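Local coordinates for probable ribosomal RNA small subunit methyltransferase (Thermus thermophilus, PDB 3DMH), which transfers a methyl group from S-adenosylmethionine to the exocyclic N2 of a guanosine in 16S ribosomal RNA, at residues 104-109 with 134-139; 300-305 with 328-333; 21-26 with 54-59; 121-126 with 180-185. All blocks are in the same frame, centred on the assembly; numbering follows the deposited sequence.

From the N terminus, interaction 3 comes first: 21-26 meets 54-59, closing a 27-residue loop and joining the two-stranded sheet near the chain start to the turn after strand 48-51. Interaction 1 then pairs neighbouring strands that helix 115-128 connects. Interaction 4 crosses it in sequence, because residues 121-126 lie on that helix while 180-185 follow the last strand of the same sheet; the two touch where Leu122 and Ala125 pack on the strands. Interaction 2, about 42 Å from interaction 1 between centres, closes last, joining strand 299-304 of the second seven-stranded sheet to the end of helix 317-329 and the residues leading to strand 334-340; both large sheets share the strand order 3-2-1-4-5-7-6.

Interaction 1 of 4, residues 104-109 with 134-139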
loop_
_atom_site.group_PDB
_atom_site.type_symbol
_atom_site.label_atom_id
_atom_site.label_comp_id
_atom_site.label_asym_id
_atom_site.label_seq_id
_atom_site.Cartn_x
_atom_site.Cartn_y
_atom_site.Cartn_z
ATOM N N LEU A 104 25.676 -1.654 -0.543
ATOM C CA LEU A 104 24.917 -1.935 0.664
ATOM C C LEU A 104 23.438 -1.839 0.383
ATOM O O LEU A 104 23.012 -0.902 -0.286
ATOM C CB LEU A 104 25.289 -0.905 1.744
ATOM C CG LEU A 104 24.717 -1.105 3.147
ATOM C CD1 LEU A 104 25.250 -2.359 3.809
ATOM C CD2 LEU A 104 25.033 0.112 4.028
ATOM N N VAL A 105 22.673 -2.801 0.894
ATOM C CA VAL A 105 21.204 -2.731 0.807
ATOM C C VAL A 105 20.628 -2.775 2.216
ATOM O O VAL A 105 21.130 -3.492 3.084
ATOM C CB VAL A 105 20.632 -3.873 -0.089
ATOM C CG1 VAL A 105 19.098 -3.915 -0.040
ATOM C CG2 VAL A 105 21.093 -3.696 -1.510
ATOM N N VAL A 106 19.568 -1.991 2.431
ATOM C CA VAL A 106 18.825 -2.014 3.685
ATOM C C VAL A 106 17.412 -2.511 3.393
ATOM O O VAL A 106 16.734 -1.980 2.511
ATOM C CB VAL A 106 18.787 -0.619 4.338
ATOM C CG1 VAL A 106 17.920 -0.660 5.598
ATOM C CG2 VAL A 106 20.236 -0.175 4.702
ATOM N N LEU A 107 16.974 -3.552 4.105
ATOM C CA LEU A 107 15.622 -4.083 3.893
ATOM C C LEU A 107 14.969 -4.431 5.224
ATOM O O LEU A 107 15.317 -5.441 5.874
ATOM C CB LEU A 107 15.649 -5.311 2.964
ATOM C CG LEU A 107 14.339 -6.073 2.761
ATOM C CD1 LEU A 107 13.310 -5.169 2.079
ATOM C CD2 LEU A 107 14.607 -7.276 1.911
ATOM N N ALA A 108 14.064 -3.551 5.662
ATOM C CA ALA A 108 13.084 -3.922 6.675
ATOM C C ALA A 108 12.100 -4.882 5.989
ATOM O O ALA A 108 11.464 -4.523 4.993
ATOM C CB ALA A 108 12.359 -2.674 7.200
ATOM N N LEU A 109 12.012 -6.107 6.487
ATOM C CA LEU A 109 11.153 -7.113 5.861
ATOM C C LEU A 109 9.701 -6.662 5.777
ATOM O O LEU A 109 9.087 -6.363 6.807
ATOM C CB LEU A 109 11.215 -8.412 6.649
ATOM C CG LEU A 109 12.527 -9.142 6.402
ATOM C CD1 LEU A 109 12.828 -10.113 7.567
ATOM C CD2 LEU A 109 12.462 -9.880 5.093
ATOM N N ARG A 134 26.871 -5.905 0.920
ATOM C CA ARG A 134 26.246 -6.378 2.161
ATOM C C ARG A 134 24.774 -5.972 2.280
ATOM O O ARG A 134 24.345 -4.977 1.704
ATOM C CB ARG A 134 27.015 -5.863 3.378
ATOM C CG ARG A 134 28.420 -6.463 3.466
ATOM C CD ARG A 134 29.188 -5.874 4.623
ATOM N NE ARG A 134 30.525 -6.446 4.686
ATOM C CZ ARG A 134 31.412 -6.171 5.637
ATOM N NH1 ARG A 134 31.111 -5.316 6.607
ATOM N NH2 ARG A 134 32.606 -6.747 5.611
ATOM N N LEU A 135 24.021 -6.762 3.038
ATOM C CA LEU A 135 22.589 -6.532 3.227
ATOM C C LEU A 135 22.277 -6.475 4.714
ATOM O O LEU A 135 22.590 -7.408 5.462
ATOM C CB LEU A 135 21.772 -7.654 2.573
ATOM C CG LEU A 135 20.282 -7.745 2.921
ATOM C CD1 LEU A 135 19.488 -6.516 2.442
ATOM C CD2 LEU A 135 19.648 -9.022 2.346
ATOM N N TYR A 136 21.659 -5.377 5.143
ATOM C CA TYR A 136 21.062 -5.306 6.474
ATOM C C TYR A 136 19.625 -5.738 6.328
ATOM O O TYR A 136 18.880 -5.145 5.545
ATOM C CB TYR A 136 21.063 -3.870 7.016
ATOM C CG TYR A 136 22.355 -3.450 7.645
ATOM C CD1 TYR A 136 22.712 -3.882 8.928
ATOM C CD2 TYR A 136 23.230 -2.614 6.968
ATOM C CE1 TYR A 136 23.915 -3.491 9.513
ATOM C CE2 TYR A 136 24.439 -2.216 7.536
ATOM C CZ TYR A 136 24.778 -2.653 8.802
ATOM O OH TYR A 136 25.973 -2.238 9.354
ATOM N N LEU A 137 19.263 -6.797 7.047
ATOM C CA LEU A 137 17.927 -7.374 6.964
ATOM C C LEU A 137 17.280 -7.284 8.336
ATOM O O LEU A 137 17.799 -7.827 9.305
ATOM C CB LEU A 137 18.017 -8.843 6.512
ATOM C CG LEU A 137 16.682 -9.517 6.205
ATOM C CD1 LEU A 137 16.096 -8.999 4.899
ATOM C CD2 LEU A 137 16.889 -11.029 6.179
ATOM N N ALA A 138 16.141 -6.599 8.438
ATOM C CA ALA A 138 15.525 -6.444 9.751
ATOM C C ALA A 138 14.104 -6.978 9.767
ATOM O O ALA A 138 13.393 -6.940 8.764
ATOM C CB ALA A 138 15.522 -4.969 10.186
ATOM N N GLY A 139 13.674 -7.485 10.916
ATOM C CA GLY A 139 12.295 -7.950 11.004
ATOM C C GLY A 139 11.918 -8.427 12.388
ATOM O O GLY A 139 12.509 -8.001 13.386
#
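Val105 and Leu135 face each other across a parallel strand pair, their CA atoms 4.7 Å apart and the strand directions diverging by 12°. Five backbone bonds alternate along the pair, from Val105 N to Arg134 O up to Leu109 N to Ala138 O, the last spanning 2.8 Å. The tight packing is on the face carrying Val105, Leu107, Leu135 and Leu137, which helices 115-128 and 145-156 cover. There Leu135 CD1 reaches within 3.6 Å of Val105 CG1. Leu107 and Leu137 lie alongside each other, pointing the same way, with CD2 and CD1 3.8 Å apart. At the strand's end Leu109, with CG beside the backbone N (chi1 -75°), crosses Leu137 obliquely and brings CD2 to 3.7 Å from Leu137 CD1. An alanine at Leu109 would probably leave Leu137 CD1 without this neighbour and open a gap against Phe145 and Tyr148. On the other face Leu104 CD1 rests 3.8 Å from Tyr136 CD2, while the ring's OH bonds to the backbone N of Glu43. The loose side is Arg134, which is partly exposed: its CB touches Leu104, but its extended chain carries the guanidinium away from strand 102-108. Strand 102-108, helix 115-128 and strand 133-140 form a beta-alpha-beta unit of a Rossmann-like sheet. The chemistry implies that backbone bonding sets the register, while apolar branches seal the strands against the helices.

Interaction 2 of 4, residues 300-305 with 328-333. With SAM (S-adenosylmethionine), chain D; GMP (guanosine), chain E.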
loop_
_atom_site.group_PDB
_atom_site.type_symbol
_atom_site.label_atom_id
_atom_site.label_comp_id
_atom_site.label_asym_id
_atom_site.label_seq_id
_atom_site.Cartn_x
_atom_site.Cartn_y
_atom_site.Cartn_z
ATOM N N ASP A 300 -20.275 11.543 -8.664
ATOM C CA ASP A 300 -21.664 11.136 -8.463
ATOM C C ASP A 300 -21.774 9.949 -7.495
ATOM O O ASP A 300 -22.747 9.840 -6.740
ATOM C CB ASP A 300 -22.289 10.740 -9.806
ATOM C CG ASP A 300 -22.154 11.829 -10.863
ATOM O OD1 ASP A 300 -22.566 12.978 -10.584
ATOM O OD2 ASP A 300 -21.633 11.536 -11.969
ATOM N N ILE A 301 -20.789 9.053 -7.538
ATOM C CA ILE A 301 -20.809 7.843 -6.717
ATOM C C ILE A 301 -19.404 7.621 -6.187
ATOM O O ILE A 301 -18.442 7.695 -6.946
ATOM C CB ILE A 301 -21.225 6.602 -7.546
ATOM C CG1 ILE A 301 -22.653 6.762 -8.072
ATOM C CG2 ILE A 301 -21.136 5.321 -6.718
ATOM C CD1 ILE A 301 -23.003 5.770 -9.166
ATOM N N ILE A 302 -19.289 7.339 -4.893
ATOM C CA ILE A 302 -17.992 6.989 -4.309
ATOM C C ILE A 302 -18.127 5.669 -3.574
ATOM O O ILE A 302 -19.103 5.457 -2.836
ATOM C CB ILE A 302 -17.475 8.100 -3.378
ATOM C CG1 ILE A 302 -17.244 9.365 -4.214
ATOM C CG2 ILE A 302 -16.170 7.648 -2.669
ATOM C CD1 ILE A 302 -16.638 10.533 -3.467
ATOM N N VAL A 303 -17.206 4.750 -3.845
ATOM C CA VAL A 303 -17.278 3.415 -3.242
ATOM C C VAL A 303 -15.981 3.143 -2.519
ATOM O O VAL A 303 -14.918 3.626 -2.934
ATOM C CB VAL A 303 -17.524 2.285 -4.295
ATOM C CG1 VAL A 303 -18.852 2.493 -5.001
ATOM C CG2 VAL A 303 -16.365 2.217 -5.311
ATOM N N THR A 304 -16.053 2.351 -1.452
ATOM C CA THR A 304 -14.821 1.953 -0.791
ATOM C C THR A 304 -14.989 0.697 0.040
ATOM O O THR A 304 -16.010 0.512 0.695
ATOM C CB THR A 304 -14.230 3.099 0.084
ATOM O OG1 THR A 304 -12.933 2.711 0.561
ATOM C CG2 THR A 304 -15.153 3.446 1.285
ATOM N N ASN A 305 -13.968 -0.157 -0.052
ATOM C CA ASN A 305 -13.721 -1.244 0.893
ATOM C C ASN A 305 -12.419 -0.817 1.600
ATOM O O ASN A 305 -11.326 -1.104 1.093
ATOM C CB ASN A 305 -13.535 -2.536 0.095
ATOM C CG ASN A 305 -13.243 -3.739 0.970
ATOM O OD1 ASN A 305 -13.171 -3.629 2.189
ATOM N ND2 ASN A 305 -13.066 -4.910 0.337
ATOM N N ALA A 328 -16.668 15.102 1.118
ATOM C CA ALA A 328 -16.179 16.328 0.505
ATOM C C ALA A 328 -16.150 16.284 -1.023
ATOM O O ALA A 328 -16.268 17.326 -1.677
ATOM C CB ALA A 328 -14.788 16.680 1.061
ATOM N N ARG A 329 -16.022 15.087 -1.587
ATOM C CA ARG A 329 -15.827 14.928 -3.025
ATOM C C ARG A 329 -17.123 14.634 -3.763
ATOM O O ARG A 329 -17.128 14.623 -4.992
ATOM C CB ARG A 329 -14.827 13.805 -3.317
ATOM C CG ARG A 329 -13.364 14.066 -2.903
ATOM C CD ARG A 329 -12.686 14.872 -3.975
ATOM N NE ARG A 329 -11.305 15.229 -3.648
ATOM C CZ ARG A 329 -10.599 16.138 -4.316
ATOM N NH1 ARG A 329 -11.133 16.796 -5.355
ATOM N NH2 ARG A 329 -9.350 16.405 -3.951
ATOM N N LEU A 330 -18.205 14.365 -3.028
ATOM C CA LEU A 330 -19.508 14.096 -3.662
ATOM C C LEU A 330 -20.254 15.369 -4.024
ATOM O O LEU A 330 -20.324 16.309 -3.219
ATOM C CB LEU A 330 -20.409 13.237 -2.767
ATOM C CG LEU A 330 -20.147 11.729 -2.817
ATOM C CD1 LEU A 330 -20.849 10.982 -1.664
ATOM C CD2 LEU A 330 -20.546 11.147 -4.171
ATOM N N ARG A 331 -20.814 15.389 -5.233
ATOM C CA ARG A 331 -21.733 16.450 -5.638
ATOM C C ARG A 331 -23.054 16.285 -4.897
ATOM O O ARG A 331 -23.396 15.181 -4.477
ATOM C CB ARG A 331 -21.965 16.425 -7.154
ATOM C CG ARG A 331 -20.851 17.096 -7.929
ATOM C CD ARG A 331 -21.176 17.230 -9.408
ATOM N NE ARG A 331 -21.020 15.950 -10.078
ATOM C CZ ARG A 331 -19.983 15.602 -10.834
ATOM N NH1 ARG A 331 -18.983 16.444 -11.072
ATOM N NH2 ARG A 331 -19.955 14.391 -11.367
ATOM N N PRO A 332 -23.811 17.384 -4.720
ATOM C CA PRO A 332 -25.142 17.207 -4.134
ATOM C C PRO A 332 -25.944 16.132 -4.867
ATOM O O PRO A 332 -25.928 16.081 -6.103
ATOM C CB PRO A 332 -25.801 18.572 -4.340
ATOM C CG PRO A 332 -24.674 19.534 -4.404
ATOM C CD PRO A 332 -23.517 18.799 -5.023
ATOM N N GLY A 333 -26.627 15.278 -4.109
ATOM C CA GLY A 333 -27.346 14.142 -4.684
ATOM C C GLY A 333 -26.458 12.920 -4.882
ATOM O O GLY A 333 -26.953 11.827 -5.177
HETATM N N SAM D . -10.934 -1.931 -3.530
HETATM C CA SAM D . -10.106 -3.185 -3.477
HETATM C C SAM D . -11.024 -4.371 -3.271
HETATM O O SAM D . -12.189 -4.109 -2.945
HETATM O OXT SAM D . -10.579 -5.524 -3.397
HETATM C CB SAM D . -9.101 -3.141 -2.324
HETATM C CG SAM D . -9.699 -2.984 -0.924
HETATM S SD SAM D . -8.413 -3.070 0.364
HETATM C CE SAM D . -9.389 -3.540 1.821
HETATM C "C5'" SAM D . -8.020 -1.346 0.779
HETATM C "C4'" SAM D . -7.115 -0.693 -0.253
HETATM O "O4'" SAM D . -6.823 0.599 0.274
HETATM C "C3'" SAM D . -5.784 -1.417 -0.502
HETATM O "O3'" SAM D . -5.590 -1.704 -1.880
HETATM C "C2'" SAM D . -4.745 -0.437 0.053
HETATM O "O2'" SAM D . -3.475 -0.485 -0.567
HETATM C "C1'" SAM D . -5.503 0.872 -0.151
HETATM N N9 SAM D . -4.932 1.952 0.632
HETATM C C8 SAM D . -4.297 1.896 1.870
HETATM N N7 SAM D . -3.946 3.151 2.244
HETATM C C5 SAM D . -4.340 4.007 1.237
HETATM C C6 SAM D . -4.212 5.387 1.040
HETATM N N6 SAM D . -3.582 6.163 1.932
HETATM N N1 SAM D . -4.739 5.924 -0.112
HETATM C C2 SAM D . -5.362 5.141 -1.058
HETATM N N3 SAM D . -5.452 3.760 -0.916
HETATM C C4 SAM D . -4.954 3.238 0.227
HETATM C "C4'" GMP E . -12.664 -12.258 7.055
HETATM O "O4'" GMP E . -12.931 -10.860 6.884
HETATM C "C3'" GMP E . -11.168 -12.381 7.294
HETATM O "O3'" GMP E . -10.557 -12.710 6.041
HETATM C "C2'" GMP E . -10.749 -10.982 7.712
HETATM O "O2'" GMP E . -9.395 -10.709 7.350
HETATM C "C1'" GMP E . -11.711 -10.113 6.921
HETATM N N9 GMP E . -12.024 -8.795 7.511
HETATM C C8 GMP E . -12.077 -8.449 8.808
HETATM N N7 GMP E . -12.425 -7.144 8.958
HETATM C C5 GMP E . -12.625 -6.636 7.722
HETATM C C6 GMP E . -13.008 -5.323 7.138
HETATM O O6 GMP E . -13.252 -4.341 7.870
HETATM N N1 GMP E . -13.082 -5.235 5.797
HETATM C C2 GMP E . -12.827 -6.280 4.972
HETATM N N2 GMP E . -12.912 -6.142 3.627
HETATM N N3 GMP E . -12.472 -7.510 5.438
HETATM C C4 GMP E . -12.364 -7.732 6.772
#
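Asp300 and Arg331 are the facing residues, with CA atoms 6.0 Å apart and no backbone bond between the segments; the chain leaves helix 317-329 at Leu330 and turns a corner at Pro332 and Gly333. A salt bridge joins the two side chains: Arg331 NH2 lies 3.1 Å from Asp300 OD1. The donor stands 52° out of the carboxylate plane, the oxygen in the guanidinium plane. A bend at chi3 (-76°) sets Arg331 NE on the same oxygen, a weak bond of 3.4 Å. Gln236 grips both partners, its backbone N on Asp300 OD2 and its OE1 on Arg331 NH2, tying the pair to strand 236-240. Ile302 and Leu330 run antiparallel alongside one another, Ile302 CG1 being 3.8 Å from Leu330 CD2. Ile302 CD1 meets Arg329 CB at 3.7 Å, while the Arg329 guanidinium leads away to a salt bridge with Asp290 and to the backbone O of Thr294. Strand 299-304, helix 317-329 and strand 334-340 make a beta-alpha-beta crossover of the Rossmann-like methyltransferase fold, and the first strand runs into the Asn-Pro-Pro-Phe motif of many N-methyltransferases at Asn305. Asn305 OD1 accepts a 2.9 Å bond from guanosine N2, the nitrogen to be methylated. Asn305 O lies 3.2 Å from CE, the methyl carbon of S-adenosylmethionine. Asn305 ND2 donates to Asp213 and Ser216 and makes a weak bond to the cofactor carboxylate O.

Interaction 3 of 4, residues 21-26 with 54-59; sequences LFIKPG and PGVGWG
Leu21 and Val56 carry most of the apolar packing between strand 19-23 and the turn of residues 54-57. Leu21 CD2 is 4.0 Å from Val56 CG2; it also comes to 4.0 Å from Trp58 CB and lies obliquely to the indole. Val56 CG2, between the backbone N and the carbonyl carbon, additionally approaches Ile23 CG2 at 4.2 Å. Van der Waals contact with a carbonyl oxygen adds to this: chi1 of -167°, anti to the backbone N, sets Leu21 CG toward the turn, 3.7 Å from Val56 O, and Leu21 CD1 lies 3.4 Å from Val56 O. An alanine at Leu21 would probably open a gap between Val56 and Trp58, both left without the branch that lies against them. The turn itself is of type II', Pro54 to Gly57, closed by the bond from Gly57 N to Pro54 O, with Gly55 at positive phi (56°). Following strand 48-51, this glycine-rich loop occupies the place that binds the cofactor in Rossmann-like methyltransferases; here the bound S-adenosylmethionine is about 12 Å from the Val56 side chain, in the other half of the chain. Of polar links, one water donates to both Phe22 O, at 2.8 Å, and Val56 O, at 2.7 Å, bridging the two backbones. Lys24 NZ donates to Pro25 O and forms a salt bridge with Asp288, a residue that binds S-adenosylmethionine, so it stands in that site's second shell.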
loop_
_atom_site.group_PDB
_atom_site.type_symbol
_atom_site.label_atom_id
_atom_site.label_comp_id
_atom_site.label_asym_id
_atom_site.label_seq_id
_atom_site.Cartn_x
_atom_site.Cartn_y
_atom_site.Cartn_z
ATOM N N LEU A 21 12.809 14.761 10.309
ATOM C CA LEU A 21 12.238 13.808 9.390
ATOM C C LEU A 21 10.743 14.038 9.347
ATOM O O LEU A 21 10.104 14.122 10.398
ATOM C CB LEU A 21 12.535 12.394 9.899
ATOM C CG LEU A 21 12.295 11.259 8.926
ATOM C CD1 LEU A 21 13.344 11.258 7.797
ATOM C CD2 LEU A 21 12.320 9.945 9.686
ATOM N N PHE A 22 10.190 14.187 8.144
ATOM C CA PHE A 22 8.743 14.365 8.017
ATOM C C PHE A 22 8.000 13.053 8.113
ATOM O O PHE A 22 8.402 12.046 7.514
ATOM C CB PHE A 22 8.386 15.025 6.683
ATOM C CG PHE A 22 8.736 16.507 6.634
ATOM C CD1 PHE A 22 7.763 17.459 6.907
ATOM C CD2 PHE A 22 10.038 16.946 6.318
ATOM C CE1 PHE A 22 8.040 18.811 6.837
ATOM C CE2 PHE A 22 10.328 18.318 6.277
ATOM C CZ PHE A 22 9.315 19.244 6.531
ATOM N N ILE A 23 6.882 13.107 8.821
ATOM C CA ILE A 23 5.964 11.972 8.902
ATOM C C ILE A 23 4.552 12.467 8.592
ATOM O O ILE A 23 4.279 13.670 8.606
ATOM C CB ILE A 23 6.030 11.271 10.290
ATOM C CG1 ILE A 23 5.437 12.166 11.375
ATOM C CG2 ILE A 23 7.503 10.805 10.594
ATOM C CD1 ILE A 23 5.268 11.462 12.716
ATOM N N LYS A 24 3.632 11.543 8.350
ATOM C CA LYS A 24 2.231 11.939 8.177
ATOM C C LYS A 24 1.364 10.727 8.485
ATOM O O LYS A 24 1.853 9.582 8.422
ATOM C CB LYS A 24 1.933 12.454 6.745
ATOM C CG LYS A 24 1.909 11.339 5.694
ATOM C CD LYS A 24 1.462 11.820 4.305
ATOM C CE LYS A 24 0.082 12.446 4.317
ATOM N NZ LYS A 24 -1.026 11.467 4.634
ATOM N N PRO A 25 0.071 10.971 8.778
ATOM C CA PRO A 25 -0.857 9.849 8.916
ATOM C C PRO A 25 -0.830 8.974 7.656
ATOM O O PRO A 25 -0.710 9.466 6.538
ATOM C CB PRO A 25 -2.211 10.537 9.097
ATOM C CG PRO A 25 -1.864 11.882 9.755
ATOM C CD PRO A 25 -0.593 12.273 8.995
ATOM N N GLY A 26 -0.864 7.659 7.862
ATOM C CA GLY A 26 -0.898 6.727 6.726
ATOM C C GLY A 26 0.439 6.350 6.102
ATOM O O GLY A 26 0.498 5.559 5.145
ATOM N N PRO A 54 11.744 1.811 2.519
ATOM C CA PRO A 54 12.144 2.878 3.464
ATOM C C PRO A 54 11.056 3.417 4.371
ATOM O O PRO A 54 11.378 3.867 5.468
ATOM C CB PRO A 54 12.630 4.006 2.555
ATOM C CG PRO A 54 11.892 3.782 1.262
ATOM C CD PRO A 54 11.749 2.273 1.116
ATOM N N GLY A 55 9.802 3.393 3.938
ATOM C CA GLY A 55 8.767 4.153 4.684
ATOM C C GLY A 55 9.205 5.604 4.762
ATOM O O GLY A 55 9.659 6.179 3.783
ATOM N N VAL A 56 9.075 6.200 5.951
ATOM C CA VAL A 56 9.486 7.606 6.139
ATOM C C VAL A 56 11.017 7.788 6.162
ATOM O O VAL A 56 11.525 8.927 6.207
ATOM C CB VAL A 56 8.818 8.270 7.385
ATOM C CG1 VAL A 56 7.287 8.277 7.236
ATOM C CG2 VAL A 56 9.239 7.546 8.630
ATOM N N GLY A 57 11.765 6.679 6.108
ATOM C CA GLY A 57 13.230 6.753 5.933
ATOM C C GLY A 57 14.097 6.741 7.180
ATOM O O GLY A 57 15.291 7.040 7.115
ATOM N N TRP A 58 13.486 6.406 8.315
ATOM C CA TRP A 58 14.226 6.355 9.584
ATOM C C TRP A 58 15.275 5.252 9.648
ATOM O O TRP A 58 16.381 5.472 10.118
ATOM C CB TRP A 58 13.233 6.228 10.731
ATOM C CG TRP A 58 13.829 6.236 12.126
ATOM C CD1 TRP A 58 13.666 5.273 13.076
ATOM C CD2 TRP A 58 14.627 7.273 12.737
ATOM N NE1 TRP A 58 14.319 5.626 14.234
ATOM C CE2 TRP A 58 14.913 6.846 14.061
ATOM C CE3 TRP A 58 15.129 8.507 12.298
ATOM C CZ2 TRP A 58 15.682 7.603 14.948
ATOM C CZ3 TRP A 58 15.899 9.261 13.182
ATOM C CH2 TRP A 58 16.168 8.803 14.497
ATOM N N GLY A 59 14.924 4.070 9.150
ATOM C CA GLY A 59 15.812 2.906 9.267
ATOM C C GLY A 59 17.188 3.070 8.635
ATOM O O GLY A 59 18.193 2.611 9.211
HETATM O O HOH W 1 10.476 11.417 5.727
#

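Interaction 4 of 4, residues 121-126 with 180-185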
loop_
_atom_site.group_PDB
_atom_site.type_symbol
_atom_site.label_atom_id
_atom_site.label_comp_id
_atom_site.label_asym_id
_atom_site.label_seq_id
_atom_site.Cartn_x
_atom_site.Cartn_y
_atom_site.Cartn_z
ATOM N N SER A 121 11.448 -9.209 -2.848
ATOM C CA SER A 121 12.307 -8.190 -2.219
ATOM C C SER A 121 13.695 -8.724 -1.871
ATOM O O SER A 121 14.704 -8.032 -2.075
ATOM C CB SER A 121 11.644 -7.601 -0.971
ATOM O OG SER A 121 10.473 -6.868 -1.341
ATOM N N LEU A 122 13.737 -9.958 -1.363
ATOM C CA LEU A 122 15.010 -10.619 -1.049
ATOM C C LEU A 122 15.851 -10.822 -2.301
ATOM O O LEU A 122 17.050 -10.542 -2.300
ATOM C CB LEU A 122 14.765 -11.960 -0.349
ATOM C CG LEU A 122 14.253 -11.864 1.096
ATOM C CD1 LEU A 122 13.877 -13.243 1.640
ATOM C CD2 LEU A 122 15.276 -11.174 2.000
ATOM N N VAL A 123 15.223 -11.315 -3.371
ATOM C CA VAL A 123 15.951 -11.500 -4.632
ATOM C C VAL A 123 16.392 -10.162 -5.234
ATOM O O VAL A 123 17.515 -10.044 -5.733
ATOM C CB VAL A 123 15.138 -12.311 -5.654
ATOM C CG1 VAL A 123 15.953 -12.517 -6.918
ATOM C CG2 VAL A 123 14.749 -13.656 -5.060
ATOM N N ALA A 124 15.525 -9.145 -5.174
ATOM C CA ALA A 124 15.910 -7.817 -5.643
ATOM C C ALA A 124 17.155 -7.336 -4.898
ATOM O O ALA A 124 18.053 -6.730 -5.497
ATOM C CB ALA A 124 14.770 -6.829 -5.439
ATOM N N ALA A 125 17.190 -7.574 -3.586
ATOM C CA ALA A 125 18.338 -7.162 -2.762
ATOM C C ALA A 125 19.611 -7.862 -3.224
ATOM O O ALA A 125 20.642 -7.229 -3.420
ATOM C CB ALA A 125 18.086 -7.440 -1.292
ATOM N N ALA A 126 19.513 -9.177 -3.409
ATOM C CA ALA A 126 20.651 -9.986 -3.870
ATOM C C ALA A 126 21.157 -9.520 -5.245
ATOM O O ALA A 126 22.368 -9.411 -5.469
ATOM C CB ALA A 126 20.286 -11.466 -3.876
ATOM N N PRO A 180 20.094 -15.258 -8.237
ATOM C CA PRO A 180 19.227 -15.888 -9.235
ATOM C C PRO A 180 18.398 -14.867 -10.022
ATOM O O PRO A 180 18.421 -13.661 -9.701
ATOM C CB PRO A 180 18.292 -16.746 -8.380
ATOM C CG PRO A 180 18.173 -15.980 -7.106
ATOM C CD PRO A 180 19.569 -15.453 -6.872
ATOM N N PRO A 181 17.674 -15.336 -11.054
ATOM C CA PRO A 181 16.702 -14.471 -11.711
ATOM C C PRO A 181 15.565 -14.124 -10.740
ATOM O O PRO A 181 15.360 -14.824 -9.731
ATOM C CB PRO A 181 16.183 -15.335 -12.870
ATOM C CG PRO A 181 17.255 -16.381 -13.078
ATOM C CD PRO A 181 17.746 -16.665 -11.703
ATOM N N LEU A 182 14.862 -13.030 -11.017
ATOM C CA LEU A 182 13.661 -12.713 -10.251
ATOM C C LEU A 182 12.657 -13.847 -10.409
ATOM O O LEU A 182 12.564 -14.439 -11.490
ATOM C CB LEU A 182 13.027 -11.411 -10.737
ATOM C CG LEU A 182 13.702 -10.095 -10.342
ATOM C CD1 LEU A 182 13.083 -8.936 -11.111
ATOM C CD2 LEU A 182 13.618 -9.878 -8.827
ATOM N N PRO A 183 11.891 -14.139 -9.346
ATOM C CA PRO A 183 10.803 -15.105 -9.497
ATOM C C PRO A 183 9.707 -14.517 -10.387
ATOM O O PRO A 183 9.698 -13.314 -10.647
ATOM C CB PRO A 183 10.287 -15.300 -8.067
ATOM C CG PRO A 183 11.240 -14.558 -7.166
ATOM C CD PRO A 183 11.944 -13.551 -7.996
ATOM N N SER A 184 8.829 -15.377 -10.899
ATOM C CA SER A 184 7.655 -14.939 -11.631
ATOM C C SER A 184 6.796 -14.136 -10.675
ATOM O O SER A 184 6.563 -14.559 -9.543
ATOM C CB SER A 184 6.874 -16.153 -12.142
ATOM O OG SER A 184 5.949 -15.763 -13.131
ATOM N N LEU A 185 6.333 -12.972 -11.128
ATOM C CA LEU A 185 5.682 -12.029 -10.219
ATOM C C LEU A 185 4.187 -11.872 -10.434
ATOM O O LEU A 185 3.443 -11.584 -9.496
ATOM C CB LEU A 185 6.348 -10.667 -10.342
ATOM C CG LEU A 185 7.823 -10.609 -9.960
ATOM C CD1 LEU A 185 8.460 -9.373 -10.569
ATOM C CD2 LEU A 185 7.993 -10.643 -8.446
#
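Helix 115-128, the crossover helix between two neighbouring strands of the first Rossmann-like sheet, turns Val123 outward against an extended, proline-rich connection, where Pro180, Leu182 and Pro183 receive it. Residues 180-184 all have negative phi, with psi between 133° and 173°, which is broadly polyproline II geometry. No backbone hydrogen bond joins this segment to residues 121-126; the contact rests on Val123 against prolines, Leu182 and two carbonyl oxygens, those of Pro180 and Pro181. Val123 holds the two methyl branches apart: CG1 is anti to the backbone N (chi1 -178°) and CG2 lies beside it. CG1 faces the first part of the connection, 3.7 Å from Pro181 O and 4.1 Å from Pro180 CG. The same methyl is 4.0 Å from Leu182 CD2, which also comes within 4.2 Å of Ala124 N on the helix backbone. CG2 takes the later part, meeting Pro183 CD at 4.1 Å as the two side chains reach toward each other tip to tip. All these are van der Waals contacts, and the distances of about 4 Å indicate ordinary rather than tight packing. Polar ties lie just beside them: Arg127 NH1 bonds to Pro180 O, and Lys175 NZ bonds to Ala126 O. Leu182 also packs on Trp95, whereas Leu122 of the helix turns to Leu107 and Leu137 of the sheet. One side of the helix thus covers strands, and the irregular connection leading from strand 168-174 to strand 187-193 packs against the outer side of this crossover helix of a Rossmann-like beta-alpha-beta unit.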